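Local coordinates for threonine--tRNA ligase catalytic subunit (Aeropyrum pernix, PDB 3A32), which catalyses the attachment of threonine to tRNA(Thr) by way of Thr-AMP, and probably cannot deacylate mischarged seryl-tRNA(Thr) because it lacks the editing domain, at residues A[10-13]-A[14-17]; A[183-186]-A[187-191]; A[209-212]-A[213-216]. One frame throughout, in Å; residues are numbered along the deposited sequence.

Contact 1: A[10-13]-A[14-17]. With SO4 (sulfate ion), chain B.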
loop_
_atom_site.group_PDB
_atom_site.type_symbol
_atom_site.label_atom_id
_atom_site.label_comp_id
_atom_site.label_asym_id
_atom_site.label_seq_id
_atom_site.Cartn_x
_atom_site.Cartn_y
_atom_site.Cartn_z
ATOM N N ILE A 10 0.388 5.291 -23.492
ATOM C CA ILE A 10 1.884 5.356 -23.370
ATOM C C ILE A 10 2.362 6.811 -23.373
ATOM O O ILE A 10 3.323 7.155 -22.674
ATOM C CB ILE A 10 2.605 4.521 -24.516
ATOM C CG1 ILE A 10 2.472 3.018 -24.266
ATOM C CG2 ILE A 10 4.108 4.825 -24.627
ATOM C CD1 ILE A 10 2.537 2.157 -25.602
ATOM N N ASP A 11 1.692 7.640 -24.168
ATOM C CA ASP A 11 1.943 9.080 -24.264
ATOM C C ASP A 11 1.427 9.837 -23.032
ATOM O O ASP A 11 2.149 10.625 -22.434
ATOM C CB ASP A 11 1.237 9.639 -25.524
ATOM C CG ASP A 11 1.828 9.069 -26.816
ATOM O OD1 ASP A 11 3.071 9.058 -26.928
ATOM O OD2 ASP A 11 1.070 8.643 -27.697
ATOM N N TYR A 12 0.165 9.619 -22.689
ATOM C CA TYR A 12 -0.399 10.188 -21.465
ATOM C C TYR A 12 0.361 9.769 -20.217
ATOM O O TYR A 12 0.682 10.631 -19.403
ATOM C CB TYR A 12 -1.870 9.786 -21.318
ATOM C CG TYR A 12 -2.754 10.386 -22.368
ATOM C CD1 TYR A 12 -2.889 11.782 -22.489
ATOM C CD2 TYR A 12 -3.410 9.581 -23.271
ATOM C CE1 TYR A 12 -3.690 12.335 -23.438
ATOM C CE2 TYR A 12 -4.214 10.136 -24.282
ATOM C CZ TYR A 12 -4.355 11.507 -24.330
ATOM O OH TYR A 12 -5.171 12.043 -25.269
ATOM N N ALA A 13 0.663 8.467 -20.072
ATOM C CA ALA A 13 1.344 8.015 -18.857
ATOM C C ALA A 13 2.694 8.737 -18.694
ATOM O O ALA A 13 3.107 9.009 -17.585
ATOM C CB ALA A 13 1.529 6.470 -18.843
ATOM N N TYR A 14 3.388 8.981 -19.803
ATOM C CA TYR A 14 4.706 9.622 -19.827
ATOM C C TYR A 14 4.552 11.122 -19.542
ATOM O O TYR A 14 5.290 11.692 -18.706
ATOM C CB TYR A 14 5.378 9.378 -21.199
ATOM C CG TYR A 14 6.512 10.334 -21.533
ATOM C CD1 TYR A 14 7.772 10.169 -20.979
ATOM C CD2 TYR A 14 6.300 11.429 -22.376
ATOM C CE1 TYR A 14 8.819 11.060 -21.254
ATOM C CE2 TYR A 14 7.337 12.362 -22.660
ATOM C CZ TYR A 14 8.608 12.147 -22.094
ATOM O OH TYR A 14 9.650 13.027 -22.366
ATOM N N GLU A 15 3.587 11.764 -20.234
ATOM C CA GLU A 15 3.343 13.204 -20.057
ATOM C C GLU A 15 2.869 13.575 -18.644
ATOM O O GLU A 15 3.259 14.618 -18.101
ATOM C CB GLU A 15 2.370 13.717 -21.112
ATOM C CG GLU A 15 2.836 13.553 -22.601
ATOM C CD GLU A 15 1.724 13.913 -23.621
ATOM O OE1 GLU A 15 0.506 14.025 -23.252
ATOM O OE2 GLU A 15 2.075 14.120 -24.805
ATOM N N LEU A 16 2.045 12.718 -18.038
ATOM C CA LEU A 16 1.581 12.932 -16.671
ATOM C C LEU A 16 2.631 12.476 -15.657
ATOM O O LEU A 16 2.407 12.590 -14.420
ATOM C CB LEU A 16 0.308 12.118 -16.416
ATOM C CG LEU A 16 -0.928 12.542 -17.214
ATOM C CD1 LEU A 16 -1.973 11.461 -17.182
ATOM C CD2 LEU A 16 -1.451 13.903 -16.671
ATOM N N ASP A 17 3.732 11.922 -16.177
ATOM C CA ASP A 17 4.789 11.291 -15.356
ATOM C C ASP A 17 4.232 10.144 -14.461
ATOM O O ASP A 17 4.703 9.901 -13.361
ATOM C CB ASP A 17 5.569 12.360 -14.566
ATOM C CG ASP A 17 6.898 11.816 -13.935
ATOM O OD1 ASP A 17 7.621 11.000 -14.562
ATOM O OD2 ASP A 17 7.228 12.232 -12.796
HETATM S S SO4 B . -4.299 16.418 -25.501
HETATM O O1 SO4 B . -4.797 17.679 -24.924
HETATM O O2 SO4 B . -5.150 15.226 -25.478
HETATM O O3 SO4 B . -4.153 16.760 -26.900
HETATM O O4 SO4 B . -3.035 16.090 -24.842
#

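Contact 2: A[183-186]-A[187-191]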
loop_
_atom_site.group_PDB
_atom_site.type_symbol
_atom_site.label_atom_id
_atom_site.label_comp_id
_atom_site.label_asym_id
_atom_site.label_seq_id
_atom_site.Cartn_x
_atom_site.Cartn_y
_atom_site.Cartn_z
ATOM N N GLU A 183 -22.509 -4.774 -7.560
ATOM C CA GLU A 183 -22.784 -3.462 -6.931
ATOM C C GLU A 183 -21.467 -2.784 -6.501
ATOM O O GLU A 183 -21.330 -1.587 -6.594
ATOM C CB GLU A 183 -23.750 -3.584 -5.740
ATOM C CG GLU A 183 -25.189 -3.922 -6.109
ATOM C CD GLU A 183 -26.011 -2.741 -6.698
ATOM O OE1 GLU A 183 -25.570 -2.084 -7.649
ATOM O OE2 GLU A 183 -27.124 -2.468 -6.196
ATOM N N GLU A 184 -20.500 -3.580 -6.065
ATOM C CA GLU A 184 -19.172 -3.069 -5.761
ATOM C C GLU A 184 -18.475 -2.468 -6.989
ATOM O O GLU A 184 -17.918 -1.391 -6.921
ATOM C CB GLU A 184 -18.341 -4.208 -5.141
ATOM C CG GLU A 184 -18.823 -4.531 -3.744
ATOM C CD GLU A 184 -18.377 -5.845 -3.222
ATOM O OE1 GLU A 184 -17.542 -6.544 -3.833
ATOM O OE2 GLU A 184 -18.870 -6.183 -2.141
ATOM N N MET A 185 -18.532 -3.175 -8.117
ATOM C CA MET A 185 -17.920 -2.729 -9.366
ATOM C C MET A 185 -18.489 -1.369 -9.795
ATOM O O MET A 185 -17.738 -0.446 -10.153
ATOM C CB MET A 185 -18.116 -3.815 -10.448
ATOM C CG MET A 185 -17.562 -3.445 -11.853
ATOM S SD MET A 185 -18.669 -2.295 -12.723
ATOM C CE MET A 185 -20.306 -3.061 -12.601
ATOM N N LYS A 186 -19.816 -1.251 -9.732
ATOM C CA LYS A 186 -20.499 -0.016 -10.081
ATOM C C LYS A 186 -20.109 1.199 -9.198
ATOM O O LYS A 186 -19.856 2.308 -9.713
ATOM C CB LYS A 186 -21.997 -0.281 -10.037
ATOM C CG LYS A 186 -22.879 0.931 -10.284
ATOM C CD LYS A 186 -24.227 0.443 -10.636
ATOM C CE LYS A 186 -25.130 1.539 -11.217
ATOM N NZ LYS A 186 -25.290 2.742 -10.308
ATOM N N LEU A 187 -20.100 0.994 -7.871
ATOM C CA LEU A 187 -19.618 2.002 -6.903
ATOM C C LEU A 187 -18.175 2.493 -7.184
ATOM O O LEU A 187 -17.924 3.711 -7.135
ATOM C CB LEU A 187 -19.702 1.455 -5.461
ATOM C CG LEU A 187 -21.071 1.209 -4.797
ATOM C CD1 LEU A 187 -20.917 0.356 -3.527
ATOM C CD2 LEU A 187 -21.771 2.520 -4.490
ATOM N N VAL A 188 -17.231 1.567 -7.405
ATOM C CA VAL A 188 -15.880 1.918 -7.812
ATOM C C VAL A 188 -15.786 2.679 -9.189
ATOM O O VAL A 188 -15.182 3.772 -9.272
ATOM C CB VAL A 188 -14.955 0.693 -7.778
ATOM C CG1 VAL A 188 -13.651 0.978 -8.440
ATOM C CG2 VAL A 188 -14.676 0.273 -6.335
ATOM N N LEU A 189 -16.416 2.152 -10.245
ATOM C CA LEU A 189 -16.468 2.902 -11.495
ATOM C C LEU A 189 -17.002 4.315 -11.359
ATOM O O LEU A 189 -16.387 5.261 -11.859
ATOM C CB LEU A 189 -17.290 2.195 -12.553
ATOM C CG LEU A 189 -16.718 0.903 -13.128
ATOM C CD1 LEU A 189 -17.442 0.761 -14.401
ATOM C CD2 LEU A 189 -15.242 0.951 -13.370
ATOM N N GLU A 190 -18.142 4.454 -10.687
ATOM C CA GLU A 190 -18.857 5.726 -10.626
ATOM C C GLU A 190 -18.202 6.718 -9.692
ATOM O O GLU A 190 -18.124 7.904 -9.983
ATOM C CB GLU A 190 -20.355 5.512 -10.273
ATOM C CG GLU A 190 -21.113 4.840 -11.413
ATOM C CD GLU A 190 -22.621 4.706 -11.182
ATOM O OE1 GLU A 190 -23.041 4.612 -10.013
ATOM O OE2 GLU A 190 -23.398 4.689 -12.187
ATOM N N ARG A 191 -17.717 6.228 -8.563
ATOM C CA ARG A 191 -17.271 7.126 -7.499
ATOM C C ARG A 191 -15.809 7.420 -7.504
ATOM O O ARG A 191 -15.416 8.552 -7.145
ATOM C CB ARG A 191 -17.742 6.629 -6.130
ATOM C CG ARG A 191 -19.268 6.727 -6.095
ATOM C CD ARG A 191 -19.881 6.370 -4.811
ATOM N NE ARG A 191 -21.328 6.356 -5.021
ATOM C CZ ARG A 191 -22.222 6.170 -4.045
ATOM N NH1 ARG A 191 -21.814 5.967 -2.783
ATOM N NH2 ARG A 191 -23.518 6.179 -4.348
#

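Contact 3: A[209-212]-A[213-216]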
loop_
_atom_site.group_PDB
_atom_site.type_symbol
_atom_site.label_atom_id
_atom_site.label_comp_id
_atom_site.label_asym_id
_atom_site.label_seq_id
_atom_site.Cartn_x
_atom_site.Cartn_y
_atom_site.Cartn_z
ATOM N N SER A 209 -21.171 -23.522 -19.324
ATOM C CA SER A 209 -20.827 -24.825 -19.891
ATOM C C SER A 209 -21.614 -25.111 -21.143
ATOM O O SER A 209 -22.613 -24.455 -21.440
ATOM C CB SER A 209 -21.127 -25.978 -18.931
ATOM O OG SER A 209 -22.512 -26.046 -18.672
ATOM N N ASP A 210 -21.106 -26.091 -21.878
ATOM C CA ASP A 210 -21.915 -26.911 -22.772
ATOM C C ASP A 210 -22.265 -28.117 -21.908
ATOM O O ASP A 210 -21.385 -28.849 -21.473
ATOM C CB ASP A 210 -21.083 -27.327 -23.983
ATOM C CG ASP A 210 -21.890 -28.122 -25.047
ATOM O OD1 ASP A 210 -22.871 -28.887 -24.741
ATOM O OD2 ASP A 210 -21.478 -27.970 -26.213
ATOM N N LYS A 211 -23.547 -28.295 -21.617
ATOM C CA LYS A 211 -23.991 -29.392 -20.752
ATOM C C LYS A 211 -23.545 -30.795 -21.226
ATOM O O LYS A 211 -23.308 -31.675 -20.368
ATOM C CB LYS A 211 -25.527 -29.378 -20.577
ATOM C CG LYS A 211 -25.989 -28.274 -19.626
ATOM C CD LYS A 211 -26.966 -28.777 -18.536
ATOM C CE LYS A 211 -27.062 -27.741 -17.371
ATOM N NZ LYS A 211 -25.682 -27.209 -16.951
ATOM N N SER A 212 -23.425 -30.993 -22.553
ATOM C CA SER A 212 -23.007 -32.295 -23.109
ATOM C C SER A 212 -21.545 -32.623 -22.791
ATOM O O SER A 212 -21.078 -33.735 -23.080
ATOM C CB SER A 212 -23.143 -32.324 -24.640
ATOM O OG SER A 212 -24.365 -31.728 -25.105
ATOM N N LEU A 213 -20.799 -31.647 -22.270
ATOM C CA LEU A 213 -19.362 -31.791 -22.105
ATOM C C LEU A 213 -18.949 -31.784 -20.620
ATOM O O LEU A 213 -17.766 -31.725 -20.281
ATOM C CB LEU A 213 -18.643 -30.667 -22.888
ATOM C CG LEU A 213 -18.902 -30.593 -24.416
ATOM C CD1 LEU A 213 -18.052 -29.488 -25.081
ATOM C CD2 LEU A 213 -18.651 -31.942 -25.063
ATOM N N ILE A 214 -19.934 -31.820 -19.731
ATOM C CA ILE A 214 -19.618 -31.859 -18.302
ATOM C C ILE A 214 -19.005 -33.228 -17.970
ATOM O O ILE A 214 -19.458 -34.263 -18.467
ATOM C CB ILE A 214 -20.848 -31.497 -17.435
ATOM C CG1 ILE A 214 -21.224 -30.016 -17.681
ATOM C CG2 ILE A 214 -20.565 -31.787 -15.945
ATOM C CD1 ILE A 214 -22.447 -29.588 -16.922
ATOM N N GLY A 215 -17.942 -33.214 -17.183
ATOM C CA GLY A 215 -17.212 -34.417 -16.873
ATOM C C GLY A 215 -16.012 -34.565 -17.773
ATOM O O GLY A 215 -15.092 -35.297 -17.438
ATOM N N LYS A 216 -16.011 -33.857 -18.904
ATOM C CA LYS A 216 -14.899 -33.890 -19.858
ATOM C C LYS A 216 -14.254 -32.484 -20.076
ATOM O O LYS A 216 -13.357 -32.093 -19.296
ATOM C CB LYS A 216 -15.339 -34.549 -21.161
ATOM C CG LYS A 216 -14.185 -35.166 -21.929
ATOM C CD LYS A 216 -14.727 -36.181 -22.930
ATOM C CE LYS A 216 -14.409 -35.808 -24.368
ATOM N NZ LYS A 216 -15.201 -34.644 -24.974
#

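Contact 1: A[10-13]-A[14-17]
Residues 10-13 with Tyr14 and Glu15 form the end of helix 9-15, which the chain leaves through Leu16 and Asp17; i to i+4 backbone bonds run from Glu15 N to Asp11 O (2.9 Å) and from Leu16 N to Tyr12 O (2.8 Å), with a weak one from Tyr14 N to Ile10 O. Past the helix, Asp17 is the first residue to leave helical angles; its positive phi (57°) and the bond from its N to Tyr14 O (3.0 Å) belong to a Schellman motif. Glu15 lies back along the preceding turn: with CG beside its own backbone N (chi1 -60°) and the chain extended beyond, its CG comes 3.0 Å from Asp11 O and its carboxylate reaches the Tyr12 ring. There Glu15 OE1 stands 4.1 Å from Tyr12 CD1, the carboxylate plane almost perpendicular (88°) to the ring. The same oxygen forms a salt bridge to Lys7, just upstream of the helix. Without the carboxylate, as with an alanine here, Lys7 would probably lose this mate and a gap would open beside the Tyr12 ring. Asp11 turns OD2 instead to the backbone N of Thr8. At the far end of the tyrosine, Tyr12 OH donates to sulfate O2 (3.2 Å), which lies at the ring edge and in its plane; Lys7 and Lys396 also bind this anion, probably a guest from the crystallisation liquor. Leu16 folds back in the same manner as Glu15, its CG 3.3 Å from Tyr12 O and its CD1 4.5 Å from Tyr12 CB. Leu16 and Ala13 rest on Leu325 of helix 317-327, while the Tyr14 ring makes cation-pi contacts with Lys21 and with Lys125 of the second subunit, placing the N-terminal helix between helix 317-327 and the dimer partner.

Contact 2: A[183-186]-A[187-191]
The backbone of 183-186 runs on into 187-191 as one regular alpha-helix, four consecutive i to i+4 bonds joining the two from Leu187 N to Glu183 O through Glu190 N to Lys186 O; the bond from Val188 N to Glu184 O is close to straight, with an N-H...O angle of 177°. Lys186 and Glu190, one turn apart, form an intrahelical salt bridge. Lys186 starts with CG opposite its backbone N and stays extended until a bend at chi4 (-57°), which swings NZ to within 2.9 Å of Glu190 OE1. The ammonium approaches on the syn side, 35° out of the carboxylate plane, and lies 3.3 Å from Glu190 OE2 as well. Glu190 OE2 is held in addition by the backbone N of Val197, so the carboxylate joins the helix to the loop that follows it. This is the C-terminal part of helix 174-191, which packs against the sheet of the class II synthetase catalytic core. Met185 and Val188 touch Leu313 of strand 306-316 in that sheet. Within the helix, Met185 curls back through bends at chi2 and chi3, bringing SD over the Leu189 side chain, 3.7 Å from CD1 and 3.8 Å from CG; the two side chains meet at a slant. Leu187 lies on another side, next to helix 435-457, whose Leu456 touches both Leu187 and Arg191 and whose Ser455 is hydrogen-bonded to Arg191 NH1. The CG of Leu187 is 3.3 Å from Glu183 O, and its CD2 sits 3.7 Å above the centre of the Arg191 guanidinium, covering one face of that flat group.

Contact 3: A[209-212]-A[213-216]
An Asx turn at Asp210 opens the 3-10 turn of 211-212 in the loop between strand 202-207 and helix 222-243 of the class II core, and a type II beta turn from Leu213 to Lys216 follows at once. Asp210 accepts through both its side chain and its main chain. Its OD1 accepts from Ser212 N (3.1 Å), approached on the anti side and 30° out of the carboxylate plane, and more weakly from Ser212 OG. Its main-chain O accepts from Leu213 N at 3.0 Å, the donor standing above the carbonyl plane (48° out of it). A chi1 of -176° sets the Asp210 carboxylate beside its own carbonyl carbon, where OD1 can reach the amide two residues on. Leu213 lies over a face of the same carboxylate, its CG 3.9 Å from Asp210 CG, and crosses the aspartate side chain aslant. Leu213 and Asp210 also share a neighbour in Phe218, further along the loop. The weak bond from Ile214 N to Lys211 O (3.4 Å) continues the 3-10 pattern by one residue, and the side chains of these two residues run side by side in the same direction. Lys211 NZ goes on to a salt bridge with Glu229 of helix 222-243, and Ser209 OG is hydrogen-bonded to the same carboxylate, so one glutamate fastens this surface loop to the helix it precedes. Ile214 leans on Trp225 of that helix. In the beta turn, Gly215 has a positive phi, at which a CB would press on the carbonyl oxygen of Ile214. The tip of Ile214 sits beside both polar groups bound to Glu229, its CD1 4.0 Å from Ser209 OG and likewise 4.0 Å from Lys211 NZ.

All three are local contacts of consecutive residues, and none touches another: the nearest atoms of contacts 1 and 2 are about 17 Å apart, those of contacts 2 and 3 about 22 Å. Contacts 2 and 3 belong to the class II core; the centre of contact 2 is about 11 Å from the centre of the chain and its helix has a buried side on the main sheet, whereas contact 3 is a surface loop with its centre about 35 Å out. Contact 1 is intermediate, partly buried at the subunit interface. Their chemistry follows: full helical bonding with an internal salt bridge in 183-191; a terminating helix with a salt bridge to Lys7 and cation-pi contacts, one of them with the second subunit, in 10-17; and an Asx turn followed by a type II beta turn in 209-216.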